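Local structure of diaminopimelate decarboxylase (Phaeodactylum tricornutum, 7JPJ) at residues A58-P63 with G393-G398. The protein probably decarboxylates diaminopimelate to lysine with the help of pyridoxal 5'-phosphate, the last step of lysine biosynthesis, and works as an obligate dimer. Sequence-based numbering, arbitrary orientation.
Sequences AMKACP and GAYCSG. With SO4 (sulfate ion), chain D.
Gly393 meets Cys62 through its carbonyl: O lies 3.5 Å from Cys62 CB, while the Gly393 backbone is also hydrogen-bonded to Ala286. Ala394 comes next, its methyl CB 4.2 Å from Ala61 CB, with Val285 of helix 282-285 touching both alanines. Ala394 CA also faces the Ala61 carbonyl oxygen, a CA-H...O contact. That same oxygen takes the one hydrogen bond between the two loops, from Tyr395 N at 2.9 Å; the N-H points almost straight at it (162°) and reaches a lone pair in the carbonyl plane.

Tyr395 carries most of the side-chain contact. CG stands anti to its own carbonyl carbon (chi1 -54°), and from there the ring lies alongside the short 3-10 turn 59-61. Ala61 CB sits over one face in a CH-pi contact, 4.0 Å from the ring centroid and displaced toward the rim. Lys60 crosses the phenol obliquely, its extended chain bringing CE to 3.2 Å from Tyr395 OH. The hydroxyl donates to sulfate O3, 2.6 Å away at the ring edge; Thr282 OG1 and the backbone N atoms of Gly238 and Gly281 also bind this ion. Beyond the tyrosine the chain turns back through Cys396 and Ser397, bringing Gly398 CA to 4.1 Å from Pro63 CD.

The contact joins the loop after strand 53-58 of the TIM-barrel domain to a loop of the beta domain, beside the dimer interface: Cys357 of the second subunit packs on Lys60 and Tyr404 of the second subunit on Tyr395. Lys60 is the predicted pyridoxal phosphate attachment site but carries no cofactor here. The sulfate, held by two glycine N-H groups and two hydroxyls, probably marks the place of the cofactor phosphate; if so, Tyr395 would be one of the phosphate's ligands in the holoenzyme.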
ATOM      1  N   ALA A  58       6.399 -12.383 -14.550  1.00 17.65           N
ATOM      2  CA  ALA A  58       5.355 -12.184 -13.546  1.00 16.78           C
ATOM      3  C   ALA A  58       4.961 -10.713 -13.569  1.00 18.34           C
ATOM      4  O   ALA A  58       5.492  -9.894 -12.818  1.00 18.36           O
ATOM      5  CB  ALA A  58       5.844 -12.615 -12.168  1.00 15.16           C
ATOM      6  N   MET A  59       4.005 -10.372 -14.439  1.00 17.26           N
ATOM      7  CA  MET A  59       3.700  -8.971 -14.714  1.00 18.71           C
ATOM      8  C   MET A  59       3.185  -8.219 -13.496  1.00 18.35           C
ATOM      9  O   MET A  59       3.127  -6.984 -13.538  1.00 18.74           O
ATOM     10  CB  MET A  59       2.669  -8.855 -15.837  1.00 19.26           C
ATOM     11  CG  MET A  59       1.364  -9.579 -15.557  1.00 17.90           C
ATOM     12  SD  MET A  59       0.203  -9.456 -16.929  1.00 17.73           S
ATOM     13  CE  MET A  59      -0.093  -7.691 -16.958  1.00 18.62           C
ATOM     14  N   LYS A  60       2.803  -8.923 -12.426  1.00 20.60           N
ATOM     15  CA  LYS A  60       2.362  -8.253 -11.206  1.00 20.33           C
ATOM     16  C   LYS A  60       3.439  -7.346 -10.625  1.00 20.94           C
ATOM     17  O   LYS A  60       3.123  -6.464  -9.820  1.00 21.16           O
ATOM     18  CB  LYS A  60       1.936  -9.286 -10.161  1.00 17.81           C
ATOM     19  CG  LYS A  60       3.098 -10.010  -9.497  1.00 17.08           C
ATOM     20  CD  LYS A  60       2.641 -11.291  -8.816  1.00 16.30           C
ATOM     21  CE  LYS A  60       3.812 -12.036  -8.198  1.00 15.86           C
ATOM     22  NZ  LYS A  60       3.431 -13.406  -7.762  1.00 15.68           N
ATOM     23  N   ALA A  61       4.701  -7.540 -11.017  1.00 18.70           N
ATOM     24  CA  ALA A  61       5.783  -6.707 -10.511  1.00 18.70           C
ATOM     25  C   ALA A  61       5.825  -5.345 -11.193  1.00 19.24           C
ATOM     26  O   ALA A  61       6.238  -4.362 -10.569  1.00 19.39           O
ATOM     27  CB  ALA A  61       7.119  -7.429 -10.687  1.00 17.98           C
ATOM     28  N   CYS A  62       5.407  -5.269 -12.460  1.00 19.48           N
ATOM     29  CA  CYS A  62       5.343  -4.023 -13.218  1.00 19.48           C
ATOM     30  C   CYS A  62       4.547  -4.228 -14.503  1.00 19.65           C
ATOM     31  O   CYS A  62       5.069  -4.788 -15.476  1.00 19.45           O
ATOM     32  CB  CYS A  62       6.743  -3.507 -13.550  1.00 19.20           C
ATOM     33  SG  CYS A  62       6.728  -1.832 -14.228  1.00 19.49           S
ATOM     34  N   PRO A  63       3.292  -3.767 -14.555  1.00 18.88           N
ATOM     35  CA  PRO A  63       2.412  -4.154 -15.666  1.00 19.13           C
ATOM     36  C   PRO A  63       2.343  -3.161 -16.818  1.00 19.01           C
ATOM     37  O   PRO A  63       1.429  -3.259 -17.642  1.00 19.57           O
ATOM     38  CB  PRO A  63       1.044  -4.292 -14.981  1.00 19.60           C
ATOM     39  CG  PRO A  63       1.134  -3.433 -13.730  1.00 19.40           C
ATOM     40  CD  PRO A  63       2.567  -3.022 -13.513  1.00 18.93           C
ATOM     41  N   GLY A 393      11.894  -0.914  -9.713  1.00 15.80           N
ATOM     42  CA  GLY A 393      11.137  -1.347 -10.866  1.00 16.71           C
ATOM     43  C   GLY A 393      10.236  -2.537 -10.635  1.00 17.23           C
ATOM     44  O   GLY A 393       9.504  -2.941 -11.544  1.00 18.26           O
ATOM     45  N   ALA A 394      10.266  -3.114  -9.436  1.00 16.96           N
ATOM     46  CA  ALA A 394       9.461  -4.278  -9.096  1.00 17.60           C
ATOM     47  C   ALA A 394       8.662  -3.985  -7.837  1.00 17.28           C
ATOM     48  O   ALA A 394       9.232  -3.584  -6.816  1.00 16.41           O
ATOM     49  CB  ALA A 394      10.337  -5.517  -8.893  1.00 17.73           C
ATOM     50  N   TYR A 395       7.344  -4.174  -7.919  1.00 16.43           N
ATOM     51  CA  TYR A 395       6.446  -4.010  -6.775  1.00 16.47           C
ATOM     52  C   TYR A 395       6.533  -2.603  -6.186  1.00 15.44           C
ATOM     53  O   TYR A 395       6.498  -2.413  -4.969  1.00 15.37           O
ATOM     54  CB  TYR A 395       6.717  -5.073  -5.709  1.00 17.33           C
ATOM     55  CG  TYR A 395       6.652  -6.477  -6.258  1.00 18.55           C
ATOM     56  CD1 TYR A 395       5.437  -7.057  -6.581  1.00 19.36           C
ATOM     57  CD2 TYR A 395       7.808  -7.219  -6.463  1.00 19.06           C
ATOM     58  CE1 TYR A 395       5.367  -8.338  -7.087  1.00 20.63           C
ATOM     59  CE2 TYR A 395       7.751  -8.502  -6.969  1.00 20.33           C
ATOM     60  CZ  TYR A 395       6.526  -9.057  -7.280  1.00 21.11           C
ATOM     61  OH  TYR A 395       6.457 -10.337  -7.785  1.00 22.53           O
ATOM     62  N   CYS A 396       6.650  -1.605  -7.063  1.00 18.36           N
ATOM     63  CA  CYS A 396       6.584  -0.204  -6.654  1.00 17.67           C
ATOM     64  C   CYS A 396       5.465   0.506  -7.397  1.00 18.75           C
ATOM     65  O   CYS A 396       4.437   0.818  -6.790  1.00 19.49           O
ATOM     66  CB  CYS A 396       7.933   0.484  -6.870  1.00 16.55           C
ATOM     67  SG  CYS A 396       9.274  -0.199  -5.870  1.00 15.79           S
ATOM     68  N   SER A 397       5.622   0.770  -8.696  1.00 16.83           N
ATOM     69  CA  SER A 397       4.509   1.291  -9.479  1.00 18.20           C
ATOM     70  C   SER A 397       3.329   0.327  -9.466  1.00 20.05           C
ATOM     71  O   SER A 397       2.170   0.752  -9.388  1.00 21.55           O
ATOM     72  CB  SER A 397       4.959   1.565 -10.913  1.00 18.61           C
ATOM     73  OG  SER A 397       3.876   2.019 -11.702  1.00 20.23           O
ATOM     74  N   GLY A 398       3.602  -0.976  -9.522  1.00 17.91           N
ATOM     75  CA  GLY A 398       2.540  -1.963  -9.514  1.00 19.31           C
ATOM     76  C   GLY A 398       1.982  -2.313  -8.151  1.00 19.15           C
ATOM     77  O   GLY A 398       1.019  -3.081  -8.077  1.00 20.23           O
TER
HETATM   78  S   SO4 D 502       9.290 -12.774  -7.652  1.00 20.77           S
HETATM   79  O1  SO4 D 502      10.223 -12.143  -6.722  1.00 20.77           O
HETATM   80  O2  SO4 D 502      10.035 -13.601  -8.600  1.00 20.77           O
HETATM   81  O3  SO4 D 502       8.548 -11.750  -8.380  1.00 20.77           O
HETATM   82  O4  SO4 D 502       8.347 -13.600  -6.901  1.00 20.77           O